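Local atomic coordinates of CYCLIN domain-containing protein (Chaetomium thermophilum, PDB entry 6Z3U), a protein that probably serves as the cyclin H-type subunit of the CDK-activating kinase complex, binding and regulating its cyclin-dependent protein kinase. Residues 29-34 with 121-126; 37-42 with 127-132; 87-92 with 352-357. All coordinates share one frame; numbering follows the deposited sequence.

Contact 1 (29-34 with 121-126)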
ATOM      1  N   ALA A  29       4.246  -1.099 -27.028  1.00 50.81           N
ATOM      2  CA  ALA A  29       4.507  -0.205 -28.150  1.00 52.84           C
ATOM      3  C   ALA A  29       3.206   0.350 -28.716  1.00 57.40           C
ATOM      4  O   ALA A  29       3.080   1.558 -28.944  1.00 61.03           O
ATOM      5  CB  ALA A  29       5.301  -0.942 -29.229  1.00 66.96           C
ATOM      6  N   SER A  30       2.217  -0.521 -28.937  1.00 56.02           N
ATOM      7  CA  SER A  30       0.955  -0.075 -29.519  1.00 55.80           C
ATOM      8  C   SER A  30       0.293   0.998 -28.662  1.00 56.55           C
ATOM      9  O   SER A  30      -0.221   1.993 -29.189  1.00 58.36           O
ATOM     10  CB  SER A  30       0.020  -1.267 -29.712  1.00 57.74           C
ATOM     11  OG  SER A  30       0.521  -2.142 -30.708  1.00 63.43           O
ATOM     12  N   MET A  31       0.293   0.818 -27.339  1.00 56.13           N
ATOM     13  CA  MET A  31      -0.254   1.841 -26.453  1.00 54.73           C
ATOM     14  C   MET A  31       0.488   3.164 -26.605  1.00 54.14           C
ATOM     15  O   MET A  31      -0.132   4.219 -26.772  1.00 57.71           O
ATOM     16  CB  MET A  31      -0.209   1.362 -25.001  1.00 56.57           C
ATOM     17  CG  MET A  31      -1.332   0.411 -24.644  1.00 54.37           C
ATOM     18  SD  MET A  31      -1.417   0.031 -22.889  1.00 61.10           S
ATOM     19  CE  MET A  31      -0.166  -1.235 -22.768  1.00 57.85           C
ATOM     20  N   ARG A  32       1.821   3.123 -26.553  1.00 55.77           N
ATOM     21  CA  ARG A  32       2.610   4.347 -26.645  1.00 55.81           C
ATOM     22  C   ARG A  32       2.427   5.030 -27.992  1.00 63.04           C
ATOM     23  O   ARG A  32       2.359   6.263 -28.067  1.00 64.35           O
ATOM     24  CB  ARG A  32       4.081   4.014 -26.412  1.00 51.31           C
ATOM     25  CG  ARG A  32       4.454   3.784 -24.963  1.00 50.89           C
ATOM     26  CD  ARG A  32       5.839   3.175 -24.873  1.00 50.83           C
ATOM     27  NE  ARG A  32       6.450   3.299 -23.555  1.00 47.09           N
ATOM     28  CZ  ARG A  32       7.473   2.557 -23.140  1.00 48.42           C
ATOM     29  NH1 ARG A  32       7.982   1.627 -23.937  1.00 49.93           N
ATOM     30  NH2 ARG A  32       7.984   2.741 -21.931  1.00 48.73           N
ATOM     31  N   GLU A  33       2.344   4.245 -29.071  1.00 59.22           N
ATOM     32  CA  GLU A  33       2.157   4.817 -30.401  1.00 62.80           C
ATOM     33  C   GLU A  33       0.766   5.419 -30.542  1.00 59.63           C
ATOM     34  O   GLU A  33       0.612   6.513 -31.096  1.00 61.70           O
ATOM     35  CB  GLU A  33       2.395   3.739 -31.464  1.00 68.76           C
ATOM     36  CG  GLU A  33       3.079   4.229 -32.740  1.00 85.48           C
ATOM     37  CD  GLU A  33       2.150   4.972 -33.684  1.00 93.27           C
ATOM     38  OE1 GLU A  33       0.966   4.587 -33.783  1.00 90.04           O
ATOM     39  OE2 GLU A  33       2.606   5.943 -34.328  1.00 71.30           O
ATOM     40  N   LYS A  34      -0.256   4.718 -30.043  1.00 54.54           N
ATOM     41  CA  LYS A  34      -1.620   5.233 -30.097  1.00 56.79           C
ATOM     42  C   LYS A  34      -1.803   6.447 -29.197  1.00 55.10           C
ATOM     43  O   LYS A  34      -2.597   7.337 -29.522  1.00 52.59           O
ATOM     44  CB  LYS A  34      -2.605   4.130 -29.706  1.00 55.71           C
ATOM     45  CG  LYS A  34      -2.762   3.043 -30.757  1.00 67.10           C
ATOM     46  CD  LYS A  34      -3.563   1.860 -30.236  1.00 75.15           C
ATOM     47  CE  LYS A  34      -3.728   0.787 -31.308  1.00 84.27           C
ATOM     48  NZ  LYS A  34      -4.630  -0.316 -30.869  1.00 85.89           N
ATOM     49  N   PHE A 121       2.717   7.215 -15.971  1.00 45.76           N
ATOM     50  CA  PHE A 121       1.956   8.398 -16.355  1.00 40.25           C
ATOM     51  C   PHE A 121       2.071   8.662 -17.850  1.00 45.19           C
ATOM     52  O   PHE A 121       1.077   8.992 -18.509  1.00 47.96           O
ATOM     53  CB  PHE A 121       2.443   9.610 -15.560  1.00 49.53           C
ATOM     54  CG  PHE A 121       1.748  10.895 -15.918  1.00 51.36           C
ATOM     55  CD1 PHE A 121       0.525  11.219 -15.352  1.00 49.22           C
ATOM     56  CD2 PHE A 121       2.317  11.779 -16.822  1.00 48.55           C
ATOM     57  CE1 PHE A 121      -0.116  12.401 -15.680  1.00 45.29           C
ATOM     58  CE2 PHE A 121       1.678  12.961 -17.154  1.00 49.03           C
ATOM     59  CZ  PHE A 121       0.462  13.271 -16.582  1.00 46.34           C
ATOM     60  N   TYR A 122       3.272   8.505 -18.405  1.00 48.55           N
ATOM     61  CA  TYR A 122       3.559   8.879 -19.781  1.00 50.42           C
ATOM     62  C   TYR A 122       3.401   7.721 -20.760  1.00 49.07           C
ATOM     63  O   TYR A 122       3.931   7.791 -21.876  1.00 42.90           O
ATOM     64  CB  TYR A 122       4.967   9.474 -19.869  1.00 43.79           C
ATOM     65  CG  TYR A 122       5.005  10.930 -19.457  1.00 45.86           C
ATOM     66  CD1 TYR A 122       4.158  11.854 -20.051  1.00 52.26           C
ATOM     67  CD2 TYR A 122       5.861  11.374 -18.456  1.00 45.64           C
ATOM     68  CE1 TYR A 122       4.172  13.177 -19.681  1.00 53.48           C
ATOM     69  CE2 TYR A 122       5.882  12.704 -18.077  1.00 43.21           C
ATOM     70  CZ  TYR A 122       5.031  13.598 -18.694  1.00 49.06           C
ATOM     71  OH  TYR A 122       5.026  14.924 -18.340  1.00 58.61           O
ATOM     72  N   ILE A 123       2.701   6.656 -20.378  1.00 55.73           N
ATOM     73  CA  ILE A 123       2.280   5.640 -21.310  1.00 52.87           C
ATOM     74  C   ILE A 123       0.794   5.770 -21.582  1.00 50.01           C
ATOM     75  O   ILE A 123       0.337   5.479 -22.701  1.00 49.26           O
ATOM     76  CB  ILE A 123       2.619   4.209 -20.793  1.00 46.62           C
ATOM     77  CG1 ILE A 123       2.004   3.152 -21.709  1.00 45.57           C
ATOM     78  CG2 ILE A 123       2.154   4.036 -19.363  1.00 43.99           C
ATOM     79  CD1 ILE A 123       2.553   1.770 -21.488  1.00 47.55           C
ATOM     80  N   THR A 124       0.036   6.252 -20.603  1.00 50.86           N
ATOM     81  CA  THR A 124      -1.340   6.647 -20.830  1.00 51.60           C
ATOM     82  C   THR A 124      -1.457   8.077 -21.332  1.00 50.74           C
ATOM     83  O   THR A 124      -2.490   8.436 -21.908  1.00 58.22           O
ATOM     84  CB  THR A 124      -2.176   6.514 -19.552  1.00 50.54           C
ATOM     85  OG1 THR A 124      -1.590   7.296 -18.505  1.00 50.97           O
ATOM     86  CG2 THR A 124      -2.258   5.062 -19.103  1.00 49.66           C
ATOM     87  N   ASN A 125      -0.425   8.892 -21.126  1.00 49.30           N
ATOM     88  CA  ASN A 125      -0.410  10.283 -21.548  1.00 51.98           C
ATOM     89  C   ASN A 125       0.848  10.535 -22.363  1.00 54.99           C
ATOM     90  O   ASN A 125       1.872   9.871 -22.176  1.00 51.67           O
ATOM     91  CB  ASN A 125      -0.452  11.236 -20.348  1.00 44.99           C
ATOM     92  CG  ASN A 125      -1.711  11.080 -19.527  1.00 56.57           C
ATOM     93  OD1 ASN A 125      -2.816  11.033 -20.065  1.00 71.39           O
ATOM     94  ND2 ASN A 125      -1.550  10.984 -18.215  1.00 51.26           N
ATOM     95  N   SER A 126       0.755  11.484 -23.284  1.00 50.61           N
ATOM     96  CA  SER A 126       1.872  11.833 -24.145  1.00 49.35           C
ATOM     97  C   SER A 126       2.672  12.980 -23.548  1.00 45.59           C
ATOM     98  O   SER A 126       2.142  13.814 -22.811  1.00 45.24           O
ATOM     99  CB  SER A 126       1.381  12.217 -25.541  1.00 55.87           C
ATOM    100  OG  SER A 126       2.251  13.176 -26.118  1.00 54.97           O
TER
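Arg32 and Ile123 meet where the backbones come closest, their CA atoms 5.5 Å apart, and Met31 joins them from the same helix. The arginine serves two purposes along its length. Its CB leaves helix 25-48 with CG set opposite the carbonyl carbon (chi1 -77°). CG is the atom that touches, lying 4.1 Å from Ile123 CG1, as the two side chains slant across one another. CD and NE then continue in an extended chain that carries the charge beyond the isoleucine. At the tip, NH1 forms a salt bridge with Asp229, while NH2 passes close to the CD1 methyl of Leu87 on helix 83-103. A long residue with an aliphatic shaft suits this place: its carbons can pack on a hydrophobic partner while its charge is paired farther out.

Segment 121-126 holds the last turn of helix 108-124 in the cyclin-like region of this all-helical cyclin fold, and helix 25-48 is a long helix laid against that turn. On the other side of the contact Ile123 uses both atoms of its longer branch. With CG1 anti to the backbone N (chi1 173°), the branch reaches across to helix 25-48; CG1 meets the arginine, and its CD1 lies 4.2 Å from Met31 CE. The unbranched, flexible methionine can bend at its sulfur to bring that terminal methyl to the isoleucine, a purely apolar touch. Met31 also rests on Phe23, and Ile123 on Trp21 and Leu28, so aromatic and aliphatic groups gather round the buried isoleucine. Polar links lie beside this patch: Thr35 OG1 is within hydrogen-bonding distance of both Ile123 O and Met31 O, two acceptors for its one proton. Next along, Thr124 packs on Val81 of the neighbouring kinase chain.

Contact 2 (37-42 with 127-132)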
ATOM      1  N   ALA A  37      -0.176   9.215 -31.245  1.00 55.53           N
ATOM      2  CA  ALA A  37      -0.991   9.540 -32.410  1.00 59.30           C
ATOM      3  C   ALA A  37      -2.263  10.277 -32.009  1.00 62.72           C
ATOM      4  O   ALA A  37      -2.658  11.247 -32.666  1.00 70.99           O
ATOM      5  CB  ALA A  37      -1.332   8.264 -33.180  1.00 64.05           C
ATOM      6  N   ALA A  38      -2.925   9.824 -30.939  1.00 67.20           N
ATOM      7  CA  ALA A  38      -4.126  10.508 -30.469  1.00 54.00           C
ATOM      8  C   ALA A  38      -3.799  11.922 -30.009  1.00 54.42           C
ATOM      9  O   ALA A  38      -4.542  12.865 -30.302  1.00 62.84           O
ATOM     10  CB  ALA A  38      -4.781   9.714 -29.339  1.00 59.87           C
ATOM     11  N   ALA A  39      -2.692  12.085 -29.276  1.00 59.93           N
ATOM     12  CA  ALA A  39      -2.260  13.417 -28.867  1.00 60.34           C
ATOM     13  C   ALA A  39      -1.957  14.285 -30.077  1.00 72.64           C
ATOM     14  O   ALA A  39      -2.270  15.482 -30.089  1.00 68.77           O
ATOM     15  CB  ALA A  39      -1.026  13.319 -27.970  1.00 61.14           C
ATOM     16  N   ARG A  40      -1.346  13.697 -31.110  1.00 73.84           N
ATOM     17  CA  ARG A  40      -1.058  14.446 -32.326  1.00 72.13           C
ATOM     18  C   ARG A  40      -2.350  14.969 -32.941  1.00 71.93           C
ATOM     19  O   ARG A  40      -2.433  16.133 -33.345  1.00 72.85           O
ATOM     20  CB  ARG A  40      -0.336  13.552 -33.336  1.00 73.29           C
ATOM     21  CG  ARG A  40       0.624  14.276 -34.285  1.00 73.71           C
ATOM     22  CD  ARG A  40       0.883  13.407 -35.507  1.00 92.22           C
ATOM     23  NE  ARG A  40       1.571  12.155 -35.207  1.00101.16           N
ATOM     24  CZ  ARG A  40       1.472  11.063 -35.962  1.00 97.09           C
ATOM     25  NH1 ARG A  40       2.125   9.959 -35.629  1.00 94.23           N
ATOM     26  NH2 ARG A  40       0.679  11.060 -37.028  1.00 83.61           N
ATOM     27  N   ALA A  41      -3.378  14.113 -33.005  1.00 61.62           N
ATOM     28  CA  ALA A  41      -4.660  14.506 -33.578  1.00 61.99           C
ATOM     29  C   ALA A  41      -5.357  15.550 -32.720  1.00 58.50           C
ATOM     30  O   ALA A  41      -5.970  16.484 -33.250  1.00 60.28           O
ATOM     31  CB  ALA A  41      -5.555  13.278 -33.742  1.00 64.44           C
ATOM     32  N   ARG A  42      -5.274  15.412 -31.395  1.00 59.09           N
ATOM     33  CA  ARG A  42      -5.967  16.338 -30.507  1.00 60.63           C
ATOM     34  C   ARG A  42      -5.354  17.731 -30.565  1.00 58.29           C
ATOM     35  O   ARG A  42      -6.080  18.731 -30.602  1.00 50.99           O
ATOM     36  CB  ARG A  42      -5.952  15.801 -29.073  1.00 65.32           C
ATOM     37  CG  ARG A  42      -6.899  14.632 -28.848  1.00 64.20           C
ATOM     38  CD  ARG A  42      -7.069  14.302 -27.368  1.00 80.43           C
ATOM     39  NE  ARG A  42      -5.956  13.529 -26.820  1.00 75.88           N
ATOM     40  CZ  ARG A  42      -4.936  14.044 -26.137  1.00 71.36           C
ATOM     41  NH1 ARG A  42      -3.983  13.243 -25.683  1.00 74.69           N
ATOM     42  NH2 ARG A  42      -4.861  15.349 -25.907  1.00 64.85           N
ATOM     43  N   ILE A 127       3.968  13.013 -23.873  1.00 48.13           N
ATOM     44  CA  ILE A 127       4.837  14.092 -23.419  1.00 47.76           C
ATOM     45  C   ILE A 127       4.423  15.432 -24.010  1.00 53.72           C
ATOM     46  O   ILE A 127       4.729  16.484 -23.437  1.00 49.83           O
ATOM     47  CB  ILE A 127       6.300  13.760 -23.776  1.00 48.95           C
ATOM     48  CG1 ILE A 127       6.833  12.656 -22.863  1.00 50.85           C
ATOM     49  CG2 ILE A 127       7.179  14.997 -23.668  1.00 58.23           C
ATOM     50  CD1 ILE A 127       7.224  13.136 -21.481  1.00 60.33           C
ATOM     51  N   MET A 128       3.747  15.425 -25.159  1.00 59.00           N
ATOM     52  CA  MET A 128       3.279  16.656 -25.780  1.00 47.97           C
ATOM     53  C   MET A 128       2.036  17.226 -25.108  1.00 50.86           C
ATOM     54  O   MET A 128       1.604  18.322 -25.481  1.00 53.75           O
ATOM     55  CB  MET A 128       2.983  16.411 -27.262  1.00 50.22           C
ATOM     56  CG  MET A 128       4.191  15.988 -28.065  1.00 51.77           C
ATOM     57  SD  MET A 128       3.811  15.724 -29.804  1.00 56.01           S
ATOM     58  CE  MET A 128       3.282  14.016 -29.803  1.00 60.64           C
ATOM     59  N   THR A 129       1.451  16.514 -24.141  1.00 48.30           N
ATOM     60  CA  THR A 129       0.249  16.962 -23.448  1.00 44.01           C
ATOM     61  C   THR A 129       0.553  17.612 -22.101  1.00 47.50           C
ATOM     62  O   THR A 129       0.024  18.686 -21.802  1.00 50.11           O
ATOM     63  CB  THR A 129      -0.711  15.784 -23.247  1.00 47.41           C
ATOM     64  OG1 THR A 129      -0.789  15.020 -24.457  1.00 61.04           O
ATOM     65  CG2 THR A 129      -2.099  16.281 -22.883  1.00 56.68           C
ATOM     66  N   TYR A 130       1.389  16.979 -21.278  1.00 54.80           N
ATOM     67  CA  TYR A 130       1.728  17.492 -19.957  1.00 48.99           C
ATOM     68  C   TYR A 130       3.240  17.596 -19.805  1.00 48.26           C
ATOM     69  O   TYR A 130       3.978  16.747 -20.322  1.00 43.25           O
ATOM     70  CB  TYR A 130       1.147  16.593 -18.857  1.00 43.15           C
ATOM     71  CG  TYR A 130      -0.358  16.443 -18.925  1.00 44.73           C
ATOM     72  CD1 TYR A 130      -1.196  17.513 -18.636  1.00 42.52           C
ATOM     73  CD2 TYR A 130      -0.941  15.232 -19.278  1.00 52.88           C
ATOM     74  CE1 TYR A 130      -2.574  17.380 -18.694  1.00 48.36           C
ATOM     75  CE2 TYR A 130      -2.319  15.089 -19.341  1.00 51.58           C
ATOM     76  CZ  TYR A 130      -3.131  16.167 -19.049  1.00 51.92           C
ATOM     77  OH  TYR A 130      -4.502  16.029 -19.111  1.00 57.15           O
ATOM     78  N   PRO A 131       3.729  18.606 -19.088  1.00 49.06           N
ATOM     79  CA  PRO A 131       5.174  18.897 -19.088  1.00 44.61           C
ATOM     80  C   PRO A 131       5.957  17.893 -18.265  1.00 41.98           C
ATOM     81  O   PRO A 131       5.765  17.793 -17.046  1.00 47.93           O
ATOM     82  CB  PRO A 131       5.250  20.300 -18.462  1.00 40.03           C
ATOM     83  CG  PRO A 131       4.029  20.414 -17.622  1.00 42.11           C
ATOM     84  CD  PRO A 131       2.969  19.538 -18.233  1.00 51.42           C
ATOM     85  N   PRO A 132       6.882  17.151 -18.887  1.00 39.84           N
ATOM     86  CA  PRO A 132       7.682  16.192 -18.106  1.00 42.53           C
ATOM     87  C   PRO A 132       8.589  16.851 -17.083  1.00 38.61           C
ATOM     88  O   PRO A 132       8.924  16.218 -16.075  1.00 38.43           O
ATOM     89  CB  PRO A 132       8.490  15.447 -19.178  1.00 45.01           C
ATOM     90  CG  PRO A 132       8.535  16.374 -20.339  1.00 42.41           C
ATOM     91  CD  PRO A 132       7.237  17.128 -20.318  1.00 44.07           C
TER
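With chi1 at -44°, Thr129 sets OG1 opposite its own carbonyl carbon and facing helix 25-48, where Ala39 and Arg42 are its neighbours; Arg42 for its part bends at chi3 (-79°), bringing the guanidinium beside Ala39 of its own helix. The contact joins that long helix to the loop between helices 108-124 and 132-146 in the cyclin-like region of the cyclin fold. Ala39 CB approaches Thr129 OG1 to 3.9 Å, and the small side chain lets the loop lie near the helix. From Arg42, NH1 lies 3.9 Å from the same OG1, too far for a hydrogen bond. The hydroxyl sits at the edge of the guanidinium and near its plane, the two side chains crossing at about a right angle. Ala39 CA lies under one face of the guanidinium, 3.6 Å from its plane and offset toward the rim, so the flat group packs on its own helix. The kinase subunit borders this place: Arg42 packs on its Pro78, and Thr129 on its Asp79. Threonine suits the loop because its other branch is apolar: Thr129 CG2 lies 3.7 Å above the plane of the Tyr130 ring, displaced toward the rim.

Contact 3 (87-92 with 352-357)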
ATOM      1  N   LEU A  87       9.569   8.584 -26.219  1.00 56.81           N
ATOM      2  CA  LEU A  87      10.114   7.638 -25.250  1.00 59.02           C
ATOM      3  C   LEU A  87      11.521   8.023 -24.815  1.00 50.70           C
ATOM      4  O   LEU A  87      11.937   7.692 -23.699  1.00 49.50           O
ATOM      5  CB  LEU A  87      10.116   6.231 -25.849  1.00 54.11           C
ATOM      6  CG  LEU A  87      10.574   5.072 -24.965  1.00 51.35           C
ATOM      7  CD1 LEU A  87       9.808   5.050 -23.658  1.00 49.01           C
ATOM      8  CD2 LEU A  87      10.401   3.758 -25.713  1.00 60.40           C
ATOM      9  N   LEU A  88      12.271   8.705 -25.684  1.00 52.38           N
ATOM     10  CA  LEU A  88      13.632   9.101 -25.335  1.00 57.25           C
ATOM     11  C   LEU A  88      13.633  10.144 -24.224  1.00 54.30           C
ATOM     12  O   LEU A  88      14.464  10.083 -23.310  1.00 60.51           O
ATOM     13  CB  LEU A  88      14.355   9.629 -26.576  1.00 55.31           C
ATOM     14  CG  LEU A  88      15.877   9.457 -26.627  1.00 56.87           C
ATOM     15  CD1 LEU A  88      16.410   9.837 -28.001  1.00 59.51           C
ATOM     16  CD2 LEU A  88      16.563  10.281 -25.555  1.00 57.07           C
ATOM     17  N   LEU A  89      12.713  11.107 -24.280  1.00 52.79           N
ATOM     18  CA  LEU A  89      12.654  12.118 -23.229  1.00 49.92           C
ATOM     19  C   LEU A  89      12.192  11.512 -21.911  1.00 51.85           C
ATOM     20  O   LEU A  89      12.649  11.923 -20.839  1.00 55.89           O
ATOM     21  CB  LEU A  89      11.731  13.261 -23.645  1.00 58.02           C
ATOM     22  CG  LEU A  89      12.237  14.196 -24.747  1.00 60.02           C
ATOM     23  CD1 LEU A  89      11.251  15.337 -24.967  1.00 60.17           C
ATOM     24  CD2 LEU A  89      13.616  14.745 -24.415  1.00 54.38           C
ATOM     25  N   VAL A  90      11.283  10.536 -21.967  1.00 53.98           N
ATOM     26  CA  VAL A  90      10.857   9.861 -20.745  1.00 48.19           C
ATOM     27  C   VAL A  90      12.047   9.185 -20.076  1.00 58.12           C
ATOM     28  O   VAL A  90      12.212   9.251 -18.853  1.00 60.60           O
ATOM     29  CB  VAL A  90       9.734   8.853 -21.049  1.00 44.07           C
ATOM     30  CG1 VAL A  90       9.439   7.998 -19.823  1.00 42.56           C
ATOM     31  CG2 VAL A  90       8.488   9.580 -21.505  1.00 55.57           C
ATOM     32  N   THR A  91      12.898   8.533 -20.870  1.00 51.90           N
ATOM     33  CA  THR A  91      14.075   7.881 -20.308  1.00 46.75           C
ATOM     34  C   THR A  91      15.044   8.905 -19.733  1.00 46.72           C
ATOM     35  O   THR A  91      15.624   8.688 -18.663  1.00 47.39           O
ATOM     36  CB  THR A  91      14.761   7.034 -21.381  1.00 48.99           C
ATOM     37  OG1 THR A  91      13.796   6.166 -21.990  1.00 51.04           O
ATOM     38  CG2 THR A  91      15.875   6.194 -20.779  1.00 52.28           C
ATOM     39  N   PHE A  92      15.230  10.027 -20.429  1.00 47.58           N
ATOM     40  CA  PHE A  92      16.135  11.061 -19.939  1.00 55.72           C
ATOM     41  C   PHE A  92      15.643  11.633 -18.615  1.00 49.06           C
ATOM     42  O   PHE A  92      16.420  11.799 -17.668  1.00 54.60           O
ATOM     43  CB  PHE A  92      16.281  12.164 -20.991  1.00 49.27           C
ATOM     44  CG  PHE A  92      16.969  13.401 -20.486  1.00 49.97           C
ATOM     45  CD1 PHE A  92      18.347  13.440 -20.348  1.00 58.44           C
ATOM     46  CD2 PHE A  92      16.238  14.533 -20.162  1.00 60.08           C
ATOM     47  CE1 PHE A  92      18.981  14.578 -19.885  1.00 61.58           C
ATOM     48  CE2 PHE A  92      16.868  15.674 -19.700  1.00 59.29           C
ATOM     49  CZ  PHE A  92      18.241  15.697 -19.562  1.00 60.35           C
ATOM     50  N   PRO A 352      17.829  19.058 -29.047  1.00 60.27           N
ATOM     51  CA  PRO A 352      17.001  19.130 -30.261  1.00 62.15           C
ATOM     52  C   PRO A 352      15.561  18.701 -30.031  1.00 60.19           C
ATOM     53  O   PRO A 352      14.637  19.310 -30.584  1.00 60.83           O
ATOM     54  CB  PRO A 352      17.716  18.186 -31.236  1.00 65.04           C
ATOM     55  CG  PRO A 352      19.098  17.980 -30.690  1.00 65.31           C
ATOM     56  CD  PRO A 352      19.204  18.618 -29.336  1.00 62.39           C
ATOM     57  N   ILE A 353      15.345  17.664 -29.221  1.00 59.44           N
ATOM     58  CA  ILE A 353      13.994  17.158 -29.012  1.00 58.58           C
ATOM     59  C   ILE A 353      13.179  18.150 -28.194  1.00 58.69           C
ATOM     60  O   ILE A 353      12.010  18.416 -28.500  1.00 69.66           O
ATOM     61  CB  ILE A 353      14.036  15.775 -28.337  1.00 58.60           C
ATOM     62  CG1 ILE A 353      15.069  14.865 -29.009  1.00 67.43           C
ATOM     63  CG2 ILE A 353      12.662  15.123 -28.381  1.00 62.70           C
ATOM     64  CD1 ILE A 353      14.916  14.746 -30.513  1.00 76.45           C
ATOM     65  N   ARG A 354      13.779  18.720 -27.146  1.00 54.32           N
ATOM     66  CA  ARG A 354      13.068  19.706 -26.340  1.00 52.26           C
ATOM     67  C   ARG A 354      12.639  20.910 -27.172  1.00 60.33           C
ATOM     68  O   ARG A 354      11.576  21.485 -26.916  1.00 62.44           O
ATOM     69  CB  ARG A 354      13.941  20.144 -25.160  1.00 51.21           C
ATOM     70  CG  ARG A 354      14.433  18.972 -24.315  1.00 49.18           C
ATOM     71  CD  ARG A 354      15.219  19.397 -23.076  1.00 51.88           C
ATOM     72  NE  ARG A 354      14.436  20.220 -22.155  1.00 54.06           N
ATOM     73  CZ  ARG A 354      14.648  21.514 -21.915  1.00 52.61           C
ATOM     74  NH1 ARG A 354      13.868  22.157 -21.056  1.00 52.54           N
ATOM     75  NH2 ARG A 354      15.641  22.165 -22.509  1.00 62.07           N
ATOM     76  N   LYS A 355      13.438  21.304 -28.171  1.00 61.96           N
ATOM     77  CA  LYS A 355      13.024  22.412 -29.026  1.00 57.58           C
ATOM     78  C   LYS A 355      11.874  22.009 -29.944  1.00 59.22           C
ATOM     79  O   LYS A 355      10.965  22.807 -30.193  1.00 62.31           O
ATOM     80  CB  LYS A 355      14.192  22.932 -29.865  1.00 60.28           C
ATOM     81  CG  LYS A 355      13.979  24.382 -30.299  1.00 72.27           C
ATOM     82  CD  LYS A 355      14.996  24.866 -31.324  1.00 73.04           C
ATOM     83  CE  LYS A 355      16.298  25.304 -30.686  1.00 74.54           C
ATOM     84  NZ  LYS A 355      17.274  25.741 -31.724  1.00 81.10           N
ATOM     85  N   LYS A 356      11.899  20.778 -30.460  1.00 61.20           N
ATOM     86  CA  LYS A 356      10.776  20.311 -31.267  1.00 60.47           C
ATOM     87  C   LYS A 356       9.509  20.240 -30.426  1.00 60.51           C
ATOM     88  O   LYS A 356       8.411  20.527 -30.915  1.00 67.72           O
ATOM     89  CB  LYS A 356      11.106  18.952 -31.889  1.00 62.05           C
ATOM     90  CG  LYS A 356      10.091  18.479 -32.921  1.00 66.36           C
ATOM     91  CD  LYS A 356      10.379  17.059 -33.405  1.00 71.25           C
ATOM     92  CE  LYS A 356      11.584  17.006 -34.333  1.00 69.53           C
ATOM     93  NZ  LYS A 356      11.699  15.685 -35.017  1.00 69.70           N
ATOM     94  N   LEU A 357       9.650  19.871 -29.151  1.00 55.96           N
ATOM     95  CA  LEU A 357       8.500  19.787 -28.259  1.00 58.09           C
ATOM     96  C   LEU A 357       7.977  21.167 -27.878  1.00 56.82           C
ATOM     97  O   LEU A 357       6.784  21.320 -27.590  1.00 55.45           O
ATOM     98  CB  LEU A 357       8.887  19.003 -27.004  1.00 56.73           C
ATOM     99  CG  LEU A 357       7.828  18.806 -25.920  1.00 65.17           C
ATOM    100  CD1 LEU A 357       6.632  18.040 -26.458  1.00 69.59           C
ATOM    101  CD2 LEU A 357       8.430  18.088 -24.723  1.00 50.53           C
TER
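Leu89 on helix 83-103 packs on Ile353 and Leu357 of helix 343-358, a helix-to-helix contact inside the all-helical cyclin fold. The two short segments cross at -118° with their axes 10.9 Å apart, a separation wide enough for branched side chains to fill.

The apolar contacts do most of the work. Leu89 CG stands anti to the carbonyl carbon (chi1 -71°), and the two methyls beyond it meet the other helix. Its CD1 lies 3.7 Å from Ile353 CG2 and 3.9 Å from Leu357 CD2, touching two residues one turn apart. The second methyl, CD2, reaches Ile353 CB at 4.1 Å. Leucine suits the place because its two methyls can spread over a ridge of beta- and gamma-branched residues, to which Ile350 also contributes. With an alanine here, Ile353 CG2 and Leu357 CD2 would probably lose their shared partner, and a gap is likely to open between the helices.

A mixed contact lies at the margin. Arg354 CG comes within 4.3 Å of Leu89 CD2, offering only its aliphatic part to the leucine, while its NE is hydrogen-bonded to Tyr93 OH. Farther along the helix, Lys356 NZ forms a salt bridge with Glu85, so that charged ends flank the hydrophobic centre.

Within helix 83-103, a side chain also bonds to its own backbone: Thr91 OG1 donates to Leu87 O over 3.0 Å, tilted 26° from the carbonyl plane, and Thr91 N reaches that oxygen from the opposite face.

Contacts 1 and 2 follow one another along helix 25-48, their centres about 10 Å apart, whereas contact 3 joins helices 83-103 and 343-358. Contact 1 is partly buried and apolar at its touching atoms, the arginine's charge being paired outside it; contact 2 is buried and sets a hydroxyl beside a guanidinium. Both border the kinase subunit, contact 2 through its touching residues Arg42 and Thr129. Contact 3, also buried, is almost wholly aliphatic, and no other chain touches its segments. The three are nonetheless continuous. Tyr122 OH probably hydrogen-bonds Tyr130 O, tying the helix end of contact 1 to the loop of contact 2. That loop's Ile127 and Met128 in turn pack on Leu357.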